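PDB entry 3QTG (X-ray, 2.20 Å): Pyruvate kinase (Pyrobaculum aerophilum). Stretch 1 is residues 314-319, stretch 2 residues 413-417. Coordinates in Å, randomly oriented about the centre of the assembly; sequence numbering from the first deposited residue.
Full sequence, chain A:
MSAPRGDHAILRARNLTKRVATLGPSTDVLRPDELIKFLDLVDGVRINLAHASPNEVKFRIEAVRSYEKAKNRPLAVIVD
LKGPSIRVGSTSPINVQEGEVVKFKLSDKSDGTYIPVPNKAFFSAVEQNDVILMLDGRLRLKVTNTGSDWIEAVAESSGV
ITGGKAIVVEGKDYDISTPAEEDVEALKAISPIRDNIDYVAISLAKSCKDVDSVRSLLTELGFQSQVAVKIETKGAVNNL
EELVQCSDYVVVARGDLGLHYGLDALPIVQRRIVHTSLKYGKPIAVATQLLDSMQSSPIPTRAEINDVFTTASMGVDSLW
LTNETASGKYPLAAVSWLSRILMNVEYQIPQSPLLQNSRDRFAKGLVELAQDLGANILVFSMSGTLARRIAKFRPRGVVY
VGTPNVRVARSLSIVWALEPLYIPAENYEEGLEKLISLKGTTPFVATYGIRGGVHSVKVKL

Stretch 1 (314-319) MGVDSL
Stretch 2, residues 413-417: SIVWA

Met 314 (phi/psi -63/-19; chi1 m, chi2 t, chi3 p) precedes the contact, its side chain out of reach of stretch 2. Gly 315 is the first residue to leave helical geometry and has positive phi (95/28); a CB at these angles would be jammed against the carbonyl O of Met 314, which by itself calls for glycine. Gly 315 O lies 4.1 Å from Trp 416 CE3, oblique to the indole. Val 316 then extends (-64/151, chi1 m) and directs its CA-to-CB bond away from stretch 2, so that it is the backbone that makes the approach: Val 316 O sits 3.5 Å from Trp 416 CE3, at the ring edge and near its plane.

Asp 317 (-70/-40) anchors the contact. Asp 317 CA is 4.3 Å from Trp 416 CA, and its CB points sideways. With chi1 at -64° and chi2 at -109°, Asp 317 OD1 accepts a hydrogen bond from Trp 416 N at 3.0 Å, nearly linear at 167°. Asp 317 OD1 also lies 3.4 Å from Trp 416 CB and 3.8 Å from Val 415 CG1, while OD2 is hydrogen-bonded elsewhere in the structure. Asp 317 CB packs 3.7 Å from Ile 414 O.

At Ser 318 the chain enters a strand (-150/160), with CB toward stretch 2 and chi1 p. Ser 318 CA is 6.3 Å from Ile 414 CA, and Ser 318 OG is 4.0 Å from Ile 414 O. Leu 319 (-125/132; m, t) continues the strand out of reach.

Stretch 2 runs roughly antiparallel to stretch 1, without regular secondary structure. Ser 413 (-56/-29, chi1 t) leads into Ile 414 (-110/16; p, t), Val 415 (-95/137, t) and Trp 416 (-36/123, chi1 170°, chi2 -89°); Ala 417 follows with positive phi (71/-13). Together the stretches bury 258 Å², with Asp 317 and Trp 416 contributing most.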

ATOM      1  N   MET A 314      12.124 -15.400  12.680  1.00 39.82           N
ATOM      2  CA  MET A 314      10.847 -15.692  12.025  1.00 41.48           C
ATOM      3  C   MET A 314       9.681 -15.282  12.907  1.00 38.77           C
ATOM      4  O   MET A 314       8.560 -15.152  12.434  1.00 38.15           O
ATOM      5  CB  MET A 314      10.702 -17.186  11.753  1.00 41.05           C
ATOM      6  CG  MET A 314      11.545 -17.765  10.645  1.00 44.99           C
ATOM      7  SD  MET A 314      10.978 -19.477  10.355  1.00 49.01           S
ATOM      8  CE  MET A 314       9.625 -19.126   9.235  1.00 49.96           C
ATOM      9  N   GLY A 315       9.948 -15.115  14.199  1.00 37.51           N
ATOM     10  CA  GLY A 315       8.929 -14.664  15.143  1.00 36.02           C
ATOM     11  C   GLY A 315       8.201 -15.782  15.880  1.00 35.46           C
ATOM     12  O   GLY A 315       7.073 -15.588  16.306  1.00 35.09           O
ATOM     13  N   VAL A 316       8.857 -16.932  16.072  1.00 34.34           N
ATOM     14  CA  VAL A 316       8.290 -18.011  16.898  1.00 33.51           C
ATOM     15  C   VAL A 316       8.132 -17.551  18.350  1.00 33.01           C
ATOM     16  O   VAL A 316       8.912 -16.701  18.816  1.00 33.16           O
ATOM     17  CB  VAL A 316       9.166 -19.316  16.843  1.00 33.84           C
ATOM     18  CG1 VAL A 316       9.241 -19.843  15.413  1.00 32.91           C
ATOM     19  CG2 VAL A 316      10.587 -19.065  17.407  1.00 32.03           C
ATOM     20  N   ASP A 317       7.144 -18.106  19.061  1.00 31.91           N
ATOM     21  CA  ASP A 317       6.933 -17.783  20.477  1.00 31.49           C
ATOM     22  C   ASP A 317       8.040 -18.338  21.366  1.00 31.78           C
ATOM     23  O   ASP A 317       8.415 -17.702  22.350  1.00 32.36           O
ATOM     24  CB  ASP A 317       5.623 -18.369  21.025  1.00 31.56           C
ATOM     25  CG  ASP A 317       4.387 -17.812  20.367  1.00 31.84           C
ATOM     26  OD1 ASP A 317       3.643 -17.042  21.028  1.00 30.46           O
ATOM     27  OD2 ASP A 317       4.137 -18.179  19.208  1.00 32.02           O
ATOM     28  N   SER A 318       8.496 -19.553  21.070  1.00 31.83           N
ATOM     29  CA  SER A 318       9.499 -20.244  21.908  1.00 32.57           C
ATOM     30  C   SER A 318      10.432 -21.208  21.155  1.00 33.31           C
ATOM     31  O   SER A 318      10.122 -21.660  20.029  1.00 33.43           O
ATOM     32  CB  SER A 318       8.839 -20.952  23.104  1.00 31.44           C
ATOM     33  OG  SER A 318       7.805 -21.826  22.693  1.00 33.32           O
ATOM     34  N   LEU A 319      11.574 -21.498  21.792  1.00 33.67           N
ATOM     35  CA  LEU A 319      12.548 -22.496  21.337  1.00 34.69           C
ATOM     36  C   LEU A 319      12.777 -23.492  22.469  1.00 35.30           C
ATOM     37  O   LEU A 319      12.971 -23.103  23.625  1.00 35.59           O
ATOM     38  CB  LEU A 319      13.881 -21.860  20.898  1.00 33.98           C
ATOM     39  CG  LEU A 319      13.865 -20.785  19.777  1.00 36.47           C
ATOM     40  CD1 LEU A 319      15.191 -20.055  19.690  1.00 38.03           C
ATOM     41  CD2 LEU A 319      13.520 -21.351  18.404  1.00 36.32           C
ATOM     42  N   SER A 413       3.765 -17.704  30.275  1.00 38.89           N
ATOM     43  CA  SER A 413       5.215 -17.682  30.376  1.00 39.11           C
ATOM     44  C   SER A 413       5.963 -18.056  29.083  1.00 37.60           C
ATOM     45  O   SER A 413       7.086 -17.598  28.855  1.00 37.15           O
ATOM     46  CB  SER A 413       5.625 -18.630  31.490  1.00 40.05           C
ATOM     47  OG  SER A 413       6.940 -18.308  31.896  1.00 45.61           O
ATOM     48  N   ILE A 414       5.336 -18.890  28.250  1.00 36.18           N
ATOM     49  CA  ILE A 414       5.943 -19.334  26.999  1.00 34.74           C
ATOM     50  C   ILE A 414       5.259 -18.754  25.747  1.00 34.23           C
ATOM     51  O   ILE A 414       5.452 -19.244  24.636  1.00 34.04           O
ATOM     52  CB  ILE A 414       6.120 -20.901  26.945  1.00 35.05           C
ATOM     53  CG1 ILE A 414       4.773 -21.653  26.962  1.00 33.65           C
ATOM     54  CG2 ILE A 414       7.006 -21.370  28.117  1.00 35.27           C
ATOM     55  CD1 ILE A 414       4.880 -23.048  26.338  1.00 33.21           C
ATOM     56  N   VAL A 415       4.462 -17.704  25.944  1.00 33.74           N
ATOM     57  CA  VAL A 415       3.856 -16.961  24.844  1.00 33.36           C
ATOM     58  C   VAL A 415       4.755 -15.745  24.529  1.00 33.18           C
ATOM     59  O   VAL A 415       5.276 -15.093  25.442  1.00 34.25           O
ATOM     60  CB  VAL A 415       2.381 -16.531  25.183  1.00 33.43           C
ATOM     61  CG1 VAL A 415       1.756 -15.747  24.006  1.00 33.07           C
ATOM     62  CG2 VAL A 415       1.499 -17.766  25.491  1.00 33.61           C
ATOM     63  N   TRP A 416       4.966 -15.484  23.247  1.00 33.42           N
ATOM     64  CA  TRP A 416       5.724 -14.318  22.737  1.00 33.68           C
ATOM     65  C   TRP A 416       5.547 -13.014  23.534  1.00 34.39           C
ATOM     66  O   TRP A 416       4.429 -12.527  23.689  1.00 35.42           O
ATOM     67  CB  TRP A 416       5.323 -14.058  21.284  1.00 32.00           C
ATOM     68  CG  TRP A 416       5.838 -12.755  20.724  1.00 32.36           C
ATOM     69  CD1 TRP A 416       5.212 -11.528  20.776  1.00 30.07           C
ATOM     70  CD2 TRP A 416       7.066 -12.546  20.013  1.00 30.47           C
ATOM     71  NE1 TRP A 416       5.968 -10.590  20.153  1.00 28.63           N
ATOM     72  CE2 TRP A 416       7.118 -11.168  19.680  1.00 30.75           C
ATOM     73  CE3 TRP A 416       8.122 -13.390  19.618  1.00 31.92           C
ATOM     74  CZ2 TRP A 416       8.192 -10.593  18.965  1.00 30.40           C
ATOM     75  CZ3 TRP A 416       9.214 -12.819  18.898  1.00 30.97           C
ATOM     76  CH2 TRP A 416       9.221 -11.422  18.579  1.00 31.67           C
ATOM     77  N   ALA A 417       6.662 -12.473  24.014  1.00 35.49           N
ATOM     78  CA  ALA A 417       6.788 -11.126  24.638  1.00 35.96           C
ATOM     79  C   ALA A 417       6.168 -10.957  26.011  1.00 36.66           C
ATOM     80  O   ALA A 417       6.414  -9.942  26.676  1.00 37.54           O
ATOM     81  CB  ALA A 417       6.303  -9.986  23.679  1.00 35.57           C
TER